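Local coordinates for protein pilin (Clostridioides difficile, PDB 6T8S) that forms, as the major type IV pilin, the subunit that is thought to polymerise into the type IV pilus fibres of this bacterium, at residues S32-S35 with K39-V42; T48-L53 with S59-A64. One frame throughout, in Å; residues are numbered along the deposited sequence.

Interaction 1 (S32-S35 with K39-V42)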
loop_
_atom_site.group_PDB
_atom_site.type_symbol
_atom_site.label_atom_id
_atom_site.label_comp_id
_atom_site.label_asym_id
_atom_site.label_seq_id
_atom_site.Cartn_x
_atom_site.Cartn_y
_atom_site.Cartn_z
ATOM N N SER A 32 -0.672 15.954 2.814
ATOM C CA SER A 32 0.108 17.153 3.233
ATOM C C SER A 32 1.080 17.559 2.118
ATOM O O SER A 32 1.025 18.722 1.652
ATOM C CB SER A 32 0.866 16.917 4.513
ATOM O OG SER A 32 0.011 16.918 5.639
ATOM N N TYR A 33 1.950 16.631 1.719
ATOM C CA TYR A 33 2.939 16.844 0.630
ATOM C C TYR A 33 2.197 17.370 -0.602
ATOM O O TYR A 33 2.652 18.355 -1.200
ATOM C CB TYR A 33 3.709 15.548 0.366
ATOM C CG TYR A 33 4.753 15.603 -0.727
ATOM C CD1 TYR A 33 4.392 15.736 -2.060
ATOM C CD2 TYR A 33 6.096 15.456 -0.437
ATOM C CE1 TYR A 33 5.345 15.755 -3.068
ATOM C CE2 TYR A 33 7.061 15.463 -1.435
ATOM C CZ TYR A 33 6.681 15.606 -2.758
ATOM O OH TYR A 33 7.609 15.630 -3.763
ATOM N N TYR A 34 1.097 16.724 -0.987
ATOM C CA TYR A 34 0.331 17.066 -2.213
ATOM C C TYR A 34 -0.203 18.501 -2.090
ATOM O O TYR A 34 -0.046 19.304 -3.039
ATOM C CB TYR A 34 -0.799 16.063 -2.436
ATOM C CG TYR A 34 -1.571 16.241 -3.718
ATOM C CD1 TYR A 34 -0.976 16.750 -4.861
ATOM C CD2 TYR A 34 -2.893 15.853 -3.794
ATOM C CE1 TYR A 34 -1.679 16.885 -6.045
ATOM C CE2 TYR A 34 -3.613 15.974 -4.971
ATOM C CZ TYR A 34 -3.007 16.499 -6.099
ATOM O OH TYR A 34 -3.727 16.618 -7.249
ATOM N N SER A 35 -0.775 18.835 -0.933
ATOM C CA SER A 35 -1.310 20.197 -0.660
ATOM C C SER A 35 -0.185 21.239 -0.736
ATOM O O SER A 35 -0.437 22.354 -1.250
ATOM C CB SER A 35 -2.028 20.263 0.660
ATOM O OG SER A 35 -2.634 21.548 0.795
ATOM N N LYS A 39 2.015 18.512 -6.195
ATOM C CA LYS A 39 2.399 17.298 -6.953
ATOM C C LYS A 39 2.282 16.078 -6.041
ATOM O O LYS A 39 2.515 16.195 -4.825
ATOM C CB LYS A 39 3.765 17.468 -7.622
ATOM C CG LYS A 39 4.979 17.524 -6.715
ATOM C CD LYS A 39 6.254 17.839 -7.488
ATOM C CE LYS A 39 7.521 17.609 -6.688
ATOM N NZ LYS A 39 8.688 17.359 -7.571
ATOM N N ILE A 40 1.858 14.966 -6.635
ATOM C CA ILE A 40 1.750 13.633 -5.979
ATOM C C ILE A 40 3.149 13.209 -5.541
ATOM O O ILE A 40 4.072 13.239 -6.350
ATOM C CB ILE A 40 1.106 12.662 -6.996
ATOM C CG1 ILE A 40 -0.339 13.068 -7.310
ATOM C CG2 ILE A 40 1.190 11.225 -6.543
ATOM C CD1 ILE A 40 -1.261 13.037 -6.116
ATOM N N PRO A 41 3.368 12.816 -4.262
ATOM C CA PRO A 41 4.667 12.320 -3.821
ATOM C C PRO A 41 4.914 10.918 -4.392
ATOM O O PRO A 41 4.088 10.055 -4.191
ATOM C CB PRO A 41 4.566 12.233 -2.296
ATOM C CG PRO A 41 3.083 12.042 -2.056
ATOM C CD PRO A 41 2.385 12.806 -3.169
ATOM N N VAL A 42 6.040 10.728 -5.074
ATOM C CA VAL A 42 6.405 9.392 -5.622
ATOM C C VAL A 42 7.821 9.046 -5.188
ATOM O O VAL A 42 8.652 9.955 -5.031
ATOM C CB VAL A 42 6.260 9.347 -7.151
ATOM C CG1 VAL A 42 4.817 9.508 -7.575
ATOM C CG2 VAL A 42 7.152 10.375 -7.818
HETATM O O HOH W 1 7.597 13.457 -5.604
#
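The carbonyl oxygen of K39 is met by both tyrosines of the helix end. It lies in the plane of the Y33 ring, with K39 O 3.4 Å from Y33 CE1 at the ring edge. The CA-H of Y34 points almost straight at the same oxygen, with 3.5 Å from Y34 CA to K39 O and 164° at the hydrogen. No direct hydrogen bond joins the two segments; instead a water bridges them, 2.8 Å from Y33 OH, and takes the N-H of V42.

Each ring offers a face to an aliphatic group. P41 CB stands 3.6 Å from the centroid of the Y33 ring, a CH-pi contact displaced toward the rim, while I40 CD1 sits squarely over the centre of the Y34 ring, 3.7 Å from its centroid. With CG anti to the backbone N (chi1 180°), the Y33 ring is carried over to P41; the same torsion in Y34 sets its ring face against I40 CD1. K39, its chain extended beyond CG, runs along the outside and lays CE 3.5 Å from Y33 OH. T37 OG1 is hydrogen-bonded to both Y33 O and K39 N, tying the last part of the helix to the start of the returning chain.

Here the chain doubles back against the C-terminal part of the long pilin helix 9-37, where L79 of strand 78-83 packs on I40 and P41.

Interaction 2 (T48-L53 with S59-A64)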
loop_
_atom_site.group_PDB
_atom_site.type_symbol
_atom_site.label_atom_id
_atom_site.label_comp_id
_atom_site.label_asym_id
_atom_site.label_seq_id
_atom_site.Cartn_x
_atom_site.Cartn_y
_atom_site.Cartn_z
ATOM N N THR A 48 13.254 2.098 -3.744
ATOM C CA THR A 48 12.128 1.689 -2.875
ATOM C C THR A 48 12.063 2.672 -1.698
ATOM O O THR A 48 12.968 3.528 -1.585
ATOM C CB THR A 48 12.277 0.221 -2.457
ATOM O OG1 THR A 48 13.411 0.085 -1.602
ATOM C CG2 THR A 48 12.450 -0.707 -3.639
ATOM N N GLY A 49 11.021 2.568 -0.870
ATOM C CA GLY A 49 10.946 3.296 0.409
ATOM C C GLY A 49 10.165 4.599 0.301
ATOM O O GLY A 49 9.738 4.971 -0.798
ATOM N N LEU A 50 9.964 5.253 1.444
ATOM C CA LEU A 50 9.035 6.400 1.610
ATOM C C LEU A 50 9.806 7.665 1.999
ATOM O O LEU A 50 9.172 8.611 2.503
ATOM C CB LEU A 50 8.028 6.017 2.699
ATOM C CG LEU A 50 7.171 4.797 2.372
ATOM C CD1 LEU A 50 6.284 4.418 3.544
ATOM C CD2 LEU A 50 6.349 5.043 1.118
ATOM N N SER A 51 11.109 7.742 1.725
ATOM C CA SER A 51 11.932 8.911 2.138
ATOM C C SER A 51 11.422 10.209 1.479
ATOM O O SER A 51 11.688 11.300 2.059
ATOM C CB SER A 51 13.408 8.656 1.888
ATOM O OG SER A 51 13.653 8.681 0.500
ATOM N N VAL A 52 10.688 10.136 0.356
ATOM C CA VAL A 52 10.032 11.324 -0.274
ATOM C C VAL A 52 9.140 12.038 0.765
ATOM O O VAL A 52 9.018 13.285 0.693
ATOM C CB VAL A 52 9.242 10.940 -1.543
ATOM C CG1 VAL A 52 8.056 10.042 -1.237
ATOM C CG2 VAL A 52 8.789 12.159 -2.334
ATOM N N LEU A 53 8.570 11.306 1.726
ATOM C CA LEU A 53 7.669 11.888 2.773
ATOM C C LEU A 53 8.416 12.215 4.073
ATOM O O LEU A 53 7.725 12.532 5.071
ATOM C CB LEU A 53 6.538 10.899 3.061
ATOM C CG LEU A 53 5.581 10.585 1.915
ATOM C CD1 LEU A 53 4.522 9.606 2.388
ATOM C CD2 LEU A 53 4.917 11.838 1.369
ATOM N N SER A 59 8.645 9.000 11.960
ATOM C CA SER A 59 9.254 7.677 11.686
ATOM C C SER A 59 8.666 7.095 10.399
ATOM O O SER A 59 7.444 6.940 10.336
ATOM C CB SER A 59 9.057 6.765 12.862
ATOM O OG SER A 59 9.984 5.694 12.800
ATOM N N LEU A 60 9.507 6.780 9.414
ATOM C CA LEU A 60 9.042 6.235 8.106
ATOM C C LEU A 60 8.786 4.741 8.243
ATOM O O LEU A 60 9.682 4.007 8.644
ATOM C CB LEU A 60 10.099 6.483 7.031
ATOM C CG LEU A 60 10.255 7.926 6.573
ATOM C CD1 LEU A 60 11.496 8.075 5.703
ATOM C CD2 LEU A 60 9.018 8.398 5.842
ATOM N N PRO A 61 7.569 4.247 7.925
ATOM C CA PRO A 61 7.345 2.813 7.763
ATOM C C PRO A 61 8.292 2.294 6.671
ATOM O O PRO A 61 8.527 3.010 5.716
ATOM C CB PRO A 61 5.878 2.706 7.343
ATOM C CG PRO A 61 5.255 3.973 7.876
ATOM C CD PRO A 61 6.338 5.024 7.731
ATOM N N ASP A 62 8.817 1.082 6.854
ATOM C CA ASP A 62 9.850 0.465 5.979
ATOM C C ASP A 62 9.242 -0.760 5.280
ATOM O O ASP A 62 9.163 -0.766 4.033
ATOM C CB ASP A 62 11.088 0.112 6.810
ATOM C CG ASP A 62 12.181 -0.599 6.030
ATOM O OD1 ASP A 62 12.395 -0.240 4.860
ATOM O OD2 ASP A 62 12.797 -1.516 6.599
ATOM N N LYS A 63 8.821 -1.751 6.062
ATOM C CA LYS A 63 8.263 -3.026 5.545
ATOM C C LYS A 63 6.888 -3.249 6.167
ATOM O O LYS A 63 6.685 -2.875 7.350
ATOM C CB LYS A 63 9.149 -4.220 5.899
ATOM C CG LYS A 63 10.501 -4.266 5.203
ATOM C CD LYS A 63 11.383 -5.411 5.690
ATOM C CE LYS A 63 10.789 -6.793 5.471
ATOM N NZ LYS A 63 10.762 -7.167 4.036
ATOM N N ALA A 64 5.996 -3.862 5.404
ATOM C CA ALA A 64 4.656 -4.272 5.870
ATOM C C ALA A 64 4.788 -5.536 6.725
ATOM O O ALA A 64 5.634 -6.389 6.417
ATOM C CB ALA A 64 3.753 -4.471 4.687
HETATM O O HOH W 2 10.415 3.684 3.885
#
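L50 and L60 meet within the loop region that, in this type IV pilin fold, links the long N-terminal helix 9-37 to the first strand of the antiparallel sheet. The close part is aliphatic against backbone. L60 CD2 presses on the carbonyl of L50, 3.3 Å from L50 O, an oxygen already engaged by the N-H of L53 in the short 3-10 turn. In return, L50 CD1 of 48-53 reaches to 3.4 Å from P61 O, its side chain crossing the proline at about a right angle. The turn of L50 that places CG beside the backbone N (chi1 -62°) sets CD1 there, and the buried side chain also packs on V26 of the helix and on Y70 and L72 of strand 70-75.

Contacts between side chains across the pair are looser: L50 CB and L60 CD2 are 4.1 Å apart, and L53 CB approaches the same methyl more distantly still. The other branch of L60 faces the solvent side, where CD1 lies 3.7 Å from CA of the exposed S51. Polar linkage is indirect, for no hydrogen bond crosses directly; one water accepts the N-H of L50 and donates to P61 O, 2.7 Å from that oxygen.

Interactions 1 and 2 follow one another along the chain: interaction 1 joins helix 9-37 to the start of the connection to strand 70-75, whereas both segments of interaction 2 lie within that connection. Interaction 1 is a surface contact in which aromatic faces at the helix end receive a proline and an isoleucine; interaction 2 is partly buried, nearer the centre of the chain, and relies on leucines and backbone carbonyls, with no aromatic ring taking part. The bridging waters differ too, linking a side-chain hydroxyl to a backbone N-H in the first and a backbone N-H to a backbone carbonyl in the second. Their centres are 15 Å apart, yet they touch: L53 CD2 packs 3.7 Å from P41 CB and also meets Y33 CB, while V52 O lies near Y33 CE2, so V52 and L53 abut the tyrosine-proline pair.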